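Local atomic coordinates of conserved domain protein (Porphyromonas gingivalis, PDB entry 3PNN), a protein that is probably a cytoplasmic glycosyltransferase that helps to form glycosidic linkages. Residues M4-F9 and A46-L51; V10-M15 and L51-R56; G32-D37 and L68-G73; H105-G110 and D223-S228; D124-R129 and R272-T277. One frame throughout, in Å; residues are numbered along the deposited sequence.

Interaction 1. Residues M4-F9 and A46-L51; sequences MKPTLF and AGFGRL
Arg-50 reaches back past the start of strand 7-11 to Lys-5 and Thr-7. Its CG stands in the crowded position between backbone N and carbonyl carbon (chi1 67°), and a bend at chi3 turns the guanidinium toward them. Arg-50 NH1 then serves two acceptors lying in the guanidinium plane. It bonds Lys-5 O at 2.9 Å, nearly straight (170°) and from above the carbonyl plane. Arg-50 NH1 also donates to Thr-7 OG1 at 2.9 Å. Arg-50 NH2 adds a water that Lys-5 N also binds.

Phe-48 and Pro-6 cross at about a right angle, with Pro-6 CG over one face of the Phe-48 ring, 4.2 Å from its centroid, in a CH-pi contact. Phe-48 CD1 also meets Leu-8 CB at 3.9 Å. Leu-8 and Leu-51 run side by side, CD2 touching CD2, where the parallel strands 7-11 and 50-55 pair and Leu-8 N donates to Arg-50 O at 2.9 Å. Gly-49 N bonds Pro-6 O at 2.7 Å, after the Schellman motif at Gly-47 ends helix 35-46.

Thr-7 OG1 also bonds Glu-116. The beta-alpha-beta unit thus begins its strand pairing with a polar grip beside an apolar patch; Glu-116 is a long, weak ion partner of Arg-50, so its help to that charge is probably slight.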
# COMPACT_ATOMS: atom_id res chain seq x y z
N MSE A 4 -11.38 6.00 -19.93
CA MSE A 4 -10.45 6.22 -18.82
C MSE A 4 -9.75 4.93 -18.40
O MSE A 4 -10.35 3.85 -18.39
CB MSE A 4 -11.18 6.86 -17.63
CG MSE A 4 -10.32 7.14 -16.41
SE MSE A 4 -10.23 5.62 -15.18
CE MSE A 4 -12.13 5.49 -14.73
N LYS A 5 -8.47 5.05 -18.06
CA LYS A 5 -7.71 3.97 -17.45
C LYS A 5 -7.25 4.48 -16.09
O LYS A 5 -6.82 5.63 -15.97
CB LYS A 5 -6.50 3.60 -18.30
CG LYS A 5 -6.84 2.99 -19.66
CD LYS A 5 -5.58 2.82 -20.51
CE LYS A 5 -5.81 1.89 -21.70
NZ LYS A 5 -5.45 0.47 -21.38
N PRO A 6 -7.34 3.63 -15.06
CA PRO A 6 -7.00 4.10 -13.71
C PRO A 6 -5.50 4.23 -13.50
O PRO A 6 -4.68 3.65 -14.23
CB PRO A 6 -7.60 3.01 -12.80
CG PRO A 6 -7.56 1.76 -13.66
CD PRO A 6 -7.66 2.19 -15.10
N THR A 7 -5.13 5.00 -12.48
CA THR A 7 -3.75 5.26 -12.15
C THR A 7 -3.27 4.31 -11.05
O THR A 7 -4.02 4.02 -10.12
CB THR A 7 -3.62 6.72 -11.68
OG1 THR A 7 -3.86 7.59 -12.79
CG2 THR A 7 -2.23 7.02 -11.07
N LEU A 8 -2.04 3.82 -11.17
CA LEU A 8 -1.42 3.08 -10.07
C LEU A 8 -0.46 4.00 -9.29
O LEU A 8 0.51 4.51 -9.84
CB LEU A 8 -0.65 1.85 -10.59
CG LEU A 8 0.03 1.02 -9.49
CD1 LEU A 8 -1.02 0.36 -8.60
CD2 LEU A 8 0.91 -0.05 -10.11
N PHE A 9 -0.74 4.20 -8.01
CA PHE A 9 0.02 5.13 -7.17
C PHE A 9 0.82 4.23 -6.25
O PHE A 9 0.26 3.52 -5.42
CB PHE A 9 -0.95 6.02 -6.39
CG PHE A 9 -0.31 7.17 -5.64
CD1 PHE A 9 1.05 7.43 -5.73
CD2 PHE A 9 -1.09 8.01 -4.85
CE1 PHE A 9 1.63 8.50 -5.04
CE2 PHE A 9 -0.52 9.08 -4.16
CZ PHE A 9 0.85 9.32 -4.26
N ALA A 46 -3.40 -5.62 -16.23
CA ALA A 46 -4.76 -5.41 -15.71
C ALA A 46 -5.44 -4.17 -16.29
O ALA A 46 -6.64 -3.96 -16.10
CB ALA A 46 -4.74 -5.33 -14.19
N GLY A 47 -4.68 -3.34 -17.00
CA GLY A 47 -5.28 -2.20 -17.69
C GLY A 47 -5.14 -0.87 -16.99
O GLY A 47 -5.88 0.08 -17.30
N PHE A 48 -4.19 -0.76 -16.05
CA PHE A 48 -3.87 0.55 -15.47
C PHE A 48 -3.20 1.41 -16.53
O PHE A 48 -2.47 0.90 -17.37
CB PHE A 48 -2.97 0.40 -14.24
CG PHE A 48 -3.71 -0.04 -13.01
CD1 PHE A 48 -4.16 0.90 -12.09
CD2 PHE A 48 -3.97 -1.39 -12.78
CE1 PHE A 48 -4.87 0.51 -10.96
CE2 PHE A 48 -4.68 -1.79 -11.65
CZ PHE A 48 -5.13 -0.84 -10.74
N GLY A 49 -3.47 2.72 -16.50
CA GLY A 49 -3.05 3.61 -17.57
C GLY A 49 -1.77 4.38 -17.35
O GLY A 49 -1.16 4.86 -18.30
N ARG A 50 -1.36 4.51 -16.09
CA ARG A 50 -0.15 5.27 -15.77
C ARG A 50 0.30 4.94 -14.36
O ARG A 50 -0.50 4.46 -13.53
CB ARG A 50 -0.41 6.78 -15.88
CG ARG A 50 -1.38 7.31 -14.83
CD ARG A 50 -2.02 8.63 -15.27
NE ARG A 50 -2.75 8.46 -16.52
CZ ARG A 50 -3.91 7.82 -16.64
NH1 ARG A 50 -4.50 7.27 -15.57
NH2 ARG A 50 -4.49 7.71 -17.83
N LEU A 51 1.58 5.20 -14.09
CA LEU A 51 2.15 5.01 -12.77
C LEU A 51 2.54 6.35 -12.16
O LEU A 51 3.10 7.22 -12.82
CB LEU A 51 3.42 4.16 -12.84
CG LEU A 51 3.42 2.89 -13.68
CD1 LEU A 51 4.82 2.24 -13.56
CD2 LEU A 51 2.32 1.94 -13.21
O HOH W 1 -7.33 7.95 -18.51

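Interaction 2. Residues V10-M15 and L51-R56; sequences VLAAGM and LVFVIR
Parallel backbone pairing carries this contact. Val-10 N donates to Val-52 O at 2.7 Å, and Val-54 N returns a bond to Val-10 O at 3.1 Å; both run nearly along the C=O axis of the acceptor. Ala-12 N still reaches Val-54 O, but the bond is weak and bent (129°), as the chain leaves the strand there for a type I turn from Ala-12 to Met-15.

Apolar contacts follow the pairing. Val-10 and Phe-53 lie side by side, Val-10 CB 3.6 Å from Phe-53 CD1, and Leu-11 CD2 meets Val-54 CG1 at 3.9 Å in the same manner. Ala-12 CB rests against Ile-55 CG2.

At the polar end the angles make no hydrogen bond: Ala-13 O sits 3.0 Å above the centre of the Arg-56 guanidinium plane, while NH2 of that arginine bonds Gln-82 and a glycerol. The carbonyl probably feels the positive charge through the face.

The run LAAGM, leaving the end of strand 7-11, is consistent with the start of the glycine-rich signature loop of sugar nucleotidyltransferases. Strand 50-55 lies between strands 7-11 and 77-81, with Phe-53 and Ile-55 covered by helix 60-71 and Val-54 against Val-80.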
# COMPACT_ATOMS: atom_id res chain seq x y z
N VAL A 10 2.14 4.25 -6.41
CA VAL A 10 3.02 3.37 -5.64
C VAL A 10 3.70 4.11 -4.49
O VAL A 10 4.39 5.13 -4.70
CB VAL A 10 4.09 2.71 -6.55
CG1 VAL A 10 5.02 1.83 -5.72
CG2 VAL A 10 3.44 1.91 -7.69
N LEU A 11 3.50 3.61 -3.27
CA LEU A 11 4.14 4.20 -2.09
C LEU A 11 5.62 3.80 -2.00
O LEU A 11 5.96 2.76 -1.44
CB LEU A 11 3.41 3.78 -0.81
CG LEU A 11 1.93 4.17 -0.76
CD1 LEU A 11 1.33 3.70 0.56
CD2 LEU A 11 1.78 5.68 -0.92
N ALA A 12 6.49 4.63 -2.56
CA ALA A 12 7.90 4.30 -2.68
C ALA A 12 8.81 5.20 -1.84
O ALA A 12 10.03 5.23 -2.02
CB ALA A 12 8.32 4.32 -4.15
N ALA A 13 8.22 5.94 -0.91
CA ALA A 13 8.96 6.98 -0.22
C ALA A 13 9.94 6.39 0.79
O ALA A 13 10.88 7.05 1.22
CB ALA A 13 7.99 7.94 0.46
N GLY A 14 9.73 5.12 1.14
CA GLY A 14 10.58 4.43 2.10
C GLY A 14 11.77 3.70 1.50
O GLY A 14 12.50 3.01 2.22
N MSE A 15 11.98 3.85 0.19
CA MSE A 15 13.02 3.10 -0.53
C MSE A 15 14.44 3.63 -0.41
O MSE A 15 15.37 3.01 -0.93
CB MSE A 15 12.72 3.02 -2.02
CG MSE A 15 11.28 2.90 -2.34
SE MSE A 15 11.11 1.48 -3.60
CE MSE A 15 11.48 0.09 -2.24
N LEU A 51 1.58 5.20 -14.09
CA LEU A 51 2.15 5.01 -12.77
C LEU A 51 2.54 6.35 -12.16
O LEU A 51 3.10 7.22 -12.82
CB LEU A 51 3.42 4.16 -12.84
CG LEU A 51 3.42 2.89 -13.68
CD1 LEU A 51 4.82 2.24 -13.56
CD2 LEU A 51 2.32 1.94 -13.21
N VAL A 52 2.26 6.49 -10.87
CA VAL A 52 2.81 7.59 -10.10
C VAL A 52 3.56 7.00 -8.90
O VAL A 52 3.01 6.15 -8.18
CB VAL A 52 1.69 8.55 -9.61
CG1 VAL A 52 2.26 9.62 -8.67
CG2 VAL A 52 0.98 9.19 -10.80
N PHE A 53 4.80 7.43 -8.70
CA PHE A 53 5.59 7.02 -7.54
C PHE A 53 5.76 8.21 -6.61
O PHE A 53 6.18 9.27 -7.05
CB PHE A 53 6.99 6.55 -7.95
CG PHE A 53 6.98 5.34 -8.85
CD1 PHE A 53 6.97 4.06 -8.31
CD2 PHE A 53 6.96 5.49 -10.24
CE1 PHE A 53 6.96 2.93 -9.14
CE2 PHE A 53 6.94 4.36 -11.08
CZ PHE A 53 6.94 3.09 -10.53
N VAL A 54 5.44 8.03 -5.33
CA VAL A 54 5.89 9.02 -4.36
C VAL A 54 7.24 8.56 -3.79
O VAL A 54 7.36 7.45 -3.28
CB VAL A 54 4.87 9.28 -3.23
CG1 VAL A 54 4.47 7.98 -2.54
CG2 VAL A 54 5.42 10.31 -2.23
N ILE A 55 8.25 9.41 -3.93
CA ILE A 55 9.59 9.12 -3.42
C ILE A 55 10.06 10.34 -2.63
O ILE A 55 9.26 11.21 -2.30
CB ILE A 55 10.59 8.83 -4.57
CG1 ILE A 55 10.74 10.04 -5.50
CG2 ILE A 55 10.16 7.59 -5.38
CD1 ILE A 55 12.01 9.95 -6.38
N ARG A 56 11.36 10.40 -2.30
CA ARG A 56 11.92 11.61 -1.70
C ARG A 56 13.09 12.11 -2.54
O ARG A 56 13.71 11.33 -3.26
CB ARG A 56 12.32 11.36 -0.24
CG ARG A 56 11.19 10.72 0.55
CD ARG A 56 11.44 10.65 2.06
NE ARG A 56 10.31 9.95 2.69
CZ ARG A 56 10.42 8.95 3.56
NH1 ARG A 56 11.62 8.53 3.96
NH2 ARG A 56 9.32 8.37 4.04

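Interaction 3. Residues G32-D37 and L68-G73; sequences GDTIMD and LTKYEG
Asp-37 sets its CG anti to the carbonyl carbon (chi1 -71°), which carries the carboxylate back toward the start of its own helix and out to the neighbouring one. Lys-70 starts the same way and bends again at chi3 (-71°), so that its chain crosses Asp-37 at about a right angle and NZ reaches the carboxylate. Thr-34 takes the crowded position (chi1 66°), which turns OG1 into the helix end.

OD1 of Asp-37 is gripped twice. Tyr-71 OH donates to the anti lone pair of Asp-37 OD1 at 2.6 Å, the ring standing almost perpendicular to the carboxylate. Lys-70 NZ comes to the syn lone pair of Asp-37 OD1 at 2.9 Å as a salt bridge. OD2 of Asp-37 takes Thr-34 N at 2.9 Å from above the carboxylate plane, with a weak second bond from the lysine.

Thr-34 and Asp-37 form a capping box at the N-terminus of helix 35-46: Asp-37 N returns a bond to Thr-34 OG1 at 3.1 Å. In this alpha/beta/alpha fold the aspartate of the box also joins helix 35-46 to the last turn of helix 60-71. The helix N-terminus, lysine and phenol together would favour a deprotonated aspartate.

Water 2 bridges Thr-34 OG1 and Lys-70 NZ. Selenomethionine Met-36 presents SE to the edge of the Tyr-71 ring, 5.3 Å from its centroid, in a Met-aromatic contact, and Phe-303 meets the same ring edge-to-face. Met-36 CG also lies 3.4 Å from Tyr-71 OH.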
# COMPACT_ATOMS: atom_id res chain seq x y z
N GLY A 32 15.85 -11.86 -12.22
CA GLY A 32 16.47 -10.73 -11.55
C GLY A 32 15.55 -9.53 -11.39
O GLY A 32 16.01 -8.43 -11.07
N ASP A 33 14.25 -9.73 -11.59
CA ASP A 33 13.29 -8.64 -11.38
C ASP A 33 12.91 -8.48 -9.91
O ASP A 33 12.93 -9.44 -9.14
CB ASP A 33 12.04 -8.86 -12.25
CG ASP A 33 12.38 -8.96 -13.74
OD1 ASP A 33 12.66 -7.91 -14.35
OD2 ASP A 33 12.39 -10.08 -14.29
N THR A 34 12.57 -7.25 -9.52
CA THR A 34 12.18 -6.93 -8.14
C THR A 34 10.69 -7.17 -7.91
O THR A 34 9.92 -7.31 -8.84
CB THR A 34 12.44 -5.45 -7.84
OG1 THR A 34 11.57 -4.65 -8.65
CG2 THR A 34 13.91 -5.09 -8.16
N ILE A 35 10.28 -7.18 -6.64
CA ILE A 35 8.86 -7.31 -6.34
C ILE A 35 8.06 -6.19 -7.00
O ILE A 35 6.99 -6.43 -7.57
CB ILE A 35 8.61 -7.33 -4.83
CG1 ILE A 35 9.04 -8.69 -4.27
CG2 ILE A 35 7.12 -7.08 -4.53
CD1 ILE A 35 9.01 -8.77 -2.78
N MSE A 36 8.59 -4.97 -6.94
CA MSE A 36 7.94 -3.83 -7.59
C MSE A 36 7.69 -4.11 -9.08
O MSE A 36 6.63 -3.76 -9.62
CB MSE A 36 8.76 -2.55 -7.42
CG MSE A 36 8.19 -1.39 -8.23
SE MSE A 36 9.43 0.10 -8.28
CE MSE A 36 9.45 0.44 -6.38
N ASP A 37 8.66 -4.72 -9.73
CA ASP A 37 8.54 -5.10 -11.14
C ASP A 37 7.34 -6.01 -11.40
O ASP A 37 6.63 -5.82 -12.40
CB ASP A 37 9.80 -5.82 -11.64
CG ASP A 37 11.01 -4.89 -11.77
OD1 ASP A 37 10.84 -3.65 -11.86
OD2 ASP A 37 12.14 -5.42 -11.78
N LEU A 68 13.11 4.09 -12.87
CA LEU A 68 12.30 4.66 -13.95
C LEU A 68 12.71 4.17 -15.34
O LEU A 68 11.89 4.07 -16.24
CB LEU A 68 12.31 6.19 -13.93
CG LEU A 68 11.41 6.81 -12.85
CD1 LEU A 68 11.12 8.27 -13.19
CD2 LEU A 68 10.12 6.02 -12.69
N THR A 69 14.00 3.88 -15.51
CA THR A 69 14.50 3.42 -16.80
C THR A 69 13.90 2.07 -17.17
O THR A 69 13.83 1.70 -18.34
CB THR A 69 16.02 3.27 -16.79
OG1 THR A 69 16.41 2.49 -15.65
CG2 THR A 69 16.70 4.63 -16.74
N LYS A 70 13.46 1.31 -16.16
CA LYS A 70 12.86 0.00 -16.43
C LYS A 70 11.47 0.13 -17.07
O LYS A 70 11.06 -0.72 -17.85
CB LYS A 70 12.78 -0.84 -15.15
CG LYS A 70 14.14 -1.36 -14.65
CD LYS A 70 14.00 -2.36 -13.49
CE LYS A 70 13.55 -1.69 -12.20
NZ LYS A 70 13.45 -2.65 -11.04
N TYR A 71 10.76 1.20 -16.72
CA TYR A 71 9.35 1.34 -17.11
C TYR A 71 9.10 2.37 -18.20
O TYR A 71 8.06 2.33 -18.86
CB TYR A 71 8.47 1.67 -15.89
CG TYR A 71 8.76 0.83 -14.67
CD1 TYR A 71 8.95 -0.54 -14.78
CD2 TYR A 71 8.83 1.41 -13.40
CE1 TYR A 71 9.21 -1.32 -13.66
CE2 TYR A 71 9.09 0.64 -12.27
CZ TYR A 71 9.27 -0.73 -12.41
OH TYR A 71 9.56 -1.50 -11.30
N GLU A 72 10.02 3.31 -18.40
CA GLU A 72 9.78 4.38 -19.36
C GLU A 72 9.48 3.81 -20.74
O GLU A 72 10.14 2.87 -21.21
CB GLU A 72 10.97 5.35 -19.44
CG GLU A 72 10.69 6.58 -20.29
CD GLU A 72 11.92 7.46 -20.49
OE1 GLU A 72 12.07 8.45 -19.74
OE2 GLU A 72 12.74 7.14 -21.39
N GLY A 73 8.49 4.37 -21.41
CA GLY A 73 8.12 3.86 -22.71
C GLY A 73 7.21 2.64 -22.66
O GLY A 73 6.54 2.35 -23.65
O HOH W 2 12.21 -1.86 -8.55

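Interaction 4. Residues H105-G110 and D223-S228; sequences HAVLMG and DYFDYS
Two helices of the alpha/beta/alpha fold, 103-108 and 223-239, pack here by side chain against backbone, with no hydrogen bond between the segments. The tight part is built round Phe-225. Its CG is anti to the carbonyl carbon (chi1 -61°), so the ring crosses Val-107 at about a right angle and points an edge at the turn that follows. Phe-225 CE1 lies 3.3 Å from Val-107 O, near the ring plane, where the partly positive ring hydrogens would suit a carbonyl oxygen. Val-107 CG1 lies 3.9 Å from Phe-225 CE1, and Gly-110 O approaches Phe-225 CZ at 3.7 Å. Phe-118 meets this ring with its own plane parallel to it.

From the first helix Leu-108 adds a methyl: Leu-108 CD2 lies 3.3 Å from Phe-225 O and 3.8 Å from Ser-228 CB.

Toward Tyr-224 the fit loosens. Val-107 CG1 touches only the ring edge, at Tyr-224 CE2, 4.2 Å away, and the ring finds fuller company in Phe-220 and helix 249-259. Its hydroxyl bonds Asn-104, as does Ser-228 OG, so the residue just before the first segment ties the two helices by polar bonds. On the solvent side Asp-226 points away from the contact and is exposed, and Met-109 likewise turns its back. Ser-228 OG itself sits 3.3 Å above the Tyr-224 ring plane, displaced toward the rim.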
# COMPACT_ATOMS: atom_id res chain seq x y z
N HIS A 105 0.24 10.87 4.50
CA HIS A 105 0.90 12.11 4.06
C HIS A 105 1.59 11.87 2.70
O HIS A 105 1.54 12.72 1.81
CB HIS A 105 1.90 12.62 5.10
CG HIS A 105 2.72 13.79 4.63
ND1 HIS A 105 4.05 13.67 4.27
CD2 HIS A 105 2.40 15.10 4.48
CE1 HIS A 105 4.51 14.85 3.91
NE2 HIS A 105 3.53 15.74 4.03
N ALA A 106 2.23 10.72 2.56
CA ALA A 106 2.77 10.30 1.26
C ALA A 106 1.69 10.29 0.17
O ALA A 106 1.93 10.75 -0.95
CB ALA A 106 3.43 8.94 1.38
N VAL A 107 0.50 9.77 0.48
CA VAL A 107 -0.60 9.78 -0.48
C VAL A 107 -0.98 11.21 -0.90
O VAL A 107 -1.21 11.48 -2.09
CB VAL A 107 -1.86 9.06 0.08
CG1 VAL A 107 -3.06 9.29 -0.83
CG2 VAL A 107 -1.60 7.55 0.22
N LEU A 108 -1.05 12.12 0.06
CA LEU A 108 -1.38 13.51 -0.24
C LEU A 108 -0.44 14.13 -1.29
O LEU A 108 -0.82 15.07 -1.98
CB LEU A 108 -1.35 14.37 1.04
CG LEU A 108 -2.62 14.30 1.90
CD1 LEU A 108 -2.39 14.99 3.22
CD2 LEU A 108 -3.80 14.93 1.14
N MSE A 109 0.77 13.60 -1.41
CA MSE A 109 1.72 14.15 -2.39
C MSE A 109 1.25 13.97 -3.85
O MSE A 109 1.71 14.68 -4.75
CB MSE A 109 3.12 13.53 -2.20
CG MSE A 109 3.73 13.77 -0.81
SE MSE A 109 3.99 15.63 -0.29
CE MSE A 109 2.29 15.86 0.66
N GLY A 110 0.35 13.01 -4.06
CA GLY A 110 -0.17 12.74 -5.40
C GLY A 110 -1.37 13.58 -5.82
O GLY A 110 -1.91 13.41 -6.91
N ASP A 223 -11.46 12.79 -4.52
CA ASP A 223 -12.02 13.46 -3.33
C ASP A 223 -11.32 12.94 -2.07
O ASP A 223 -11.33 13.59 -1.04
CB ASP A 223 -13.52 13.23 -3.21
CG ASP A 223 -13.91 11.79 -3.50
OD1 ASP A 223 -14.21 11.03 -2.54
OD2 ASP A 223 -13.90 11.41 -4.69
N TYR A 224 -10.73 11.76 -2.17
CA TYR A 224 -9.99 11.21 -1.04
C TYR A 224 -8.85 12.14 -0.61
O TYR A 224 -8.55 12.25 0.57
CB TYR A 224 -9.44 9.80 -1.36
CG TYR A 224 -8.76 9.18 -0.14
CD1 TYR A 224 -9.52 8.73 0.94
CD2 TYR A 224 -7.38 9.05 -0.06
CE1 TYR A 224 -8.93 8.18 2.07
CE2 TYR A 224 -6.76 8.49 1.09
CZ TYR A 224 -7.55 8.05 2.13
OH TYR A 224 -7.00 7.50 3.25
N PHE A 225 -8.22 12.82 -1.56
CA PHE A 225 -7.17 13.77 -1.18
C PHE A 225 -7.73 14.89 -0.30
O PHE A 225 -7.07 15.34 0.64
CB PHE A 225 -6.49 14.39 -2.40
CG PHE A 225 -5.80 13.39 -3.29
CD1 PHE A 225 -4.72 12.64 -2.83
CD2 PHE A 225 -6.20 13.23 -4.61
CE1 PHE A 225 -4.07 11.72 -3.67
CE2 PHE A 225 -5.57 12.32 -5.45
CZ PHE A 225 -4.49 11.56 -4.98
N ASP A 226 -8.92 15.36 -0.63
CA ASP A 226 -9.53 16.46 0.12
C ASP A 226 -9.92 16.03 1.53
O ASP A 226 -9.70 16.78 2.50
CB ASP A 226 -10.78 16.99 -0.61
CG ASP A 226 -10.44 17.66 -1.93
OD1 ASP A 226 -9.34 18.25 -2.05
OD2 ASP A 226 -11.26 17.58 -2.86
N TYR A 227 -10.51 14.85 1.66
CA TYR A 227 -10.86 14.35 2.98
C TYR A 227 -9.58 14.14 3.80
O TYR A 227 -9.54 14.44 4.99
CB TYR A 227 -11.65 13.04 2.90
CG TYR A 227 -13.05 13.20 2.33
CD1 TYR A 227 -13.92 14.18 2.83
CD2 TYR A 227 -13.50 12.38 1.31
CE1 TYR A 227 -15.21 14.32 2.29
CE2 TYR A 227 -14.78 12.51 0.78
CZ TYR A 227 -15.62 13.48 1.27
OH TYR A 227 -16.90 13.59 0.74
N SER A 228 -8.54 13.63 3.15
CA SER A 228 -7.26 13.40 3.84
C SER A 228 -6.66 14.70 4.31
O SER A 228 -6.05 14.76 5.38
CB SER A 228 -6.24 12.71 2.94
OG SER A 228 -6.64 11.39 2.59

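Interaction 5. Residues D124-R129 and R272-T277; sequences DDFYGR and RWFGVT
Asp-124 joins the other loop through its backbone: a water donates to Asp-124 O and accepts from Val-276 N.

At Asp-125 the link becomes direct. The indole of Trp-273, its CG anti to the backbone N, brings NE1 to Asp-125 OD1 at 2.8 Å; the oxygen lies in the indole plane, while the donor comes from above the carboxylate plane. Asn-122 holds OD2.

Phe-126 makes the antiparallel hydrogen-bonded pair with Phe-274, a single bridge: Phe-126 N to Phe-274 O at 2.9 Å, and Phe-274 N to Phe-126 O at 3.0 Å. Their rings form an offset stack, centroids 4.0 Å apart and planes at 11°. Phe-126 gets there with CG anti to the backbone N (chi1 -178°), Phe-274 from the crowded position (chi1 46°). Leu-289 of helix 282-294 covers the pair.

Tyr-127 points away, its hydroxyl engaged by Met-215 and Asn-122, and Gly-128 takes the N-cap of helix 129-140.

Glycerols, probably from the crystallisation liquor, bond Asp-124 and Asp-125 and may mark a pocket. Paired acids just past a central strand are consistent with the active-site edge of nucleotide-sugar transferases with Rossmann-like folds, though no site is assigned here; Trp-273 probably steadies one of them.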
# COMPACT_ATOMS: atom_id res chain seq x y z
N ASP A 124 6.97 -2.93 -2.07
CA ASP A 124 7.77 -4.13 -1.88
C ASP A 124 6.93 -5.31 -1.38
O ASP A 124 7.43 -6.21 -0.72
CB ASP A 124 8.92 -3.83 -0.90
CG ASP A 124 10.12 -4.74 -1.09
OD1 ASP A 124 10.32 -5.30 -2.19
OD2 ASP A 124 10.89 -4.88 -0.11
N ASP A 125 5.63 -5.28 -1.69
CA ASP A 125 4.75 -6.42 -1.43
C ASP A 125 4.27 -7.02 -2.75
O ASP A 125 4.01 -6.28 -3.71
CB ASP A 125 3.53 -6.02 -0.59
CG ASP A 125 3.89 -5.78 0.87
OD1 ASP A 125 4.04 -6.75 1.63
OD2 ASP A 125 4.07 -4.61 1.24
N PHE A 126 4.14 -8.34 -2.78
CA PHE A 126 3.61 -9.04 -3.95
C PHE A 126 2.12 -9.30 -3.75
O PHE A 126 1.72 -10.06 -2.85
CB PHE A 126 4.39 -10.35 -4.20
CG PHE A 126 3.93 -11.11 -5.42
CD1 PHE A 126 4.60 -10.98 -6.64
CD2 PHE A 126 2.85 -11.98 -5.34
CE1 PHE A 126 4.19 -11.69 -7.77
CE2 PHE A 126 2.42 -12.70 -6.47
CZ PHE A 126 3.09 -12.56 -7.68
N TYR A 127 1.31 -8.68 -4.60
CA TYR A 127 -0.15 -8.73 -4.44
C TYR A 127 -0.83 -9.83 -5.28
O TYR A 127 -1.91 -10.30 -4.93
CB TYR A 127 -0.73 -7.37 -4.77
CG TYR A 127 -0.36 -6.32 -3.75
CD1 TYR A 127 -1.07 -6.20 -2.56
CD2 TYR A 127 0.73 -5.46 -3.96
CE1 TYR A 127 -0.72 -5.25 -1.60
CE2 TYR A 127 1.07 -4.50 -3.01
CZ TYR A 127 0.33 -4.39 -1.84
OH TYR A 127 0.65 -3.45 -0.88
N GLY A 128 -0.20 -10.21 -6.38
CA GLY A 128 -0.75 -11.23 -7.27
C GLY A 128 -1.64 -10.66 -8.36
O GLY A 128 -2.33 -9.65 -8.16
N ARG A 129 -1.65 -11.30 -9.52
CA ARG A 129 -2.33 -10.75 -10.69
C ARG A 129 -3.80 -10.44 -10.46
O ARG A 129 -4.28 -9.38 -10.88
CB ARG A 129 -2.18 -11.69 -11.87
CG ARG A 129 -2.77 -11.14 -13.15
CD ARG A 129 -2.37 -12.05 -14.32
NE ARG A 129 -2.90 -11.57 -15.59
CZ ARG A 129 -2.84 -12.27 -16.72
NH1 ARG A 129 -2.27 -13.47 -16.73
NH2 ARG A 129 -3.35 -11.76 -17.84
N ARG A 272 -2.90 -14.53 -3.95
CA ARG A 272 -2.25 -14.70 -2.65
C ARG A 272 -1.05 -13.75 -2.51
O ARG A 272 -0.19 -13.70 -3.39
CB ARG A 272 -1.80 -16.15 -2.50
CG ARG A 272 -2.96 -17.14 -2.48
CD ARG A 272 -3.47 -17.28 -1.06
NE ARG A 272 -2.42 -17.87 -0.23
CZ ARG A 272 -2.33 -19.17 0.06
NH1 ARG A 272 -1.33 -19.61 0.81
NH2 ARG A 272 -3.25 -20.02 -0.40
N TRP A 273 -1.01 -13.03 -1.39
CA TRP A 273 0.07 -12.11 -1.07
C TRP A 273 1.33 -12.87 -0.67
O TRP A 273 1.26 -13.93 -0.05
CB TRP A 273 -0.35 -11.21 0.10
CG TRP A 273 0.81 -10.45 0.73
CD1 TRP A 273 1.24 -9.20 0.42
CD2 TRP A 273 1.66 -10.91 1.80
NE1 TRP A 273 2.31 -8.85 1.21
CE2 TRP A 273 2.59 -9.89 2.06
CE3 TRP A 273 1.72 -12.10 2.54
CZ2 TRP A 273 3.57 -10.01 3.05
CZ3 TRP A 273 2.70 -12.22 3.51
CH2 TRP A 273 3.62 -11.18 3.75
N PHE A 274 2.48 -12.34 -1.04
CA PHE A 274 3.68 -12.66 -0.28
C PHE A 274 4.67 -11.51 -0.21
O PHE A 274 4.59 -10.54 -0.95
CB PHE A 274 4.34 -13.96 -0.72
CG PHE A 274 4.48 -14.11 -2.18
CD1 PHE A 274 5.60 -13.59 -2.84
CD2 PHE A 274 3.52 -14.80 -2.91
CE1 PHE A 274 5.75 -13.75 -4.22
CE2 PHE A 274 3.67 -14.96 -4.29
CZ PHE A 274 4.78 -14.44 -4.94
N GLY A 275 5.60 -11.63 0.73
CA GLY A 275 6.50 -10.54 1.03
C GLY A 275 7.49 -11.00 2.07
O GLY A 275 7.31 -12.04 2.70
N VAL A 276 8.55 -10.22 2.22
CA VAL A 276 9.62 -10.58 3.13
C VAL A 276 9.45 -9.77 4.40
O VAL A 276 9.79 -8.59 4.43
CB VAL A 276 10.99 -10.30 2.51
CG1 VAL A 276 12.13 -10.64 3.50
CG2 VAL A 276 11.16 -11.07 1.21
N THR A 277 8.89 -10.38 5.44
CA THR A 277 8.77 -9.69 6.73
C THR A 277 10.05 -9.84 7.53
O THR A 277 10.58 -8.87 8.07
CB THR A 277 7.57 -10.22 7.56
OG1 THR A 277 6.41 -10.28 6.73
CG2 THR A 277 7.30 -9.31 8.74
O HOH W 3 9.08 -8.16 0.46

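In the fold
Interactions 1 and 2 are successive portions of one parallel pairing, strands 7-11 and 50-55, sharing Leu-51: the outer end is only partly buried, the inner part nearer the chain centre is buried. Interaction 3 adds the helices on one side, its Tyr-71 and Met-36 reaching Phe-53 of interaction 2; interaction 4 is met by Phe-9, Leu-11 and Val-54. Both helix contacts are buried, yet a charged network joins the first, whereas across the second the two segments meet by apolar and carbonyl contacts. Interactions 4 and 5 lie on opposite sides of the chain's centre, about 24 Å between centres. Interaction 5, partly buried, joins loops near the glycerols and touches interaction 3 through Ile-35.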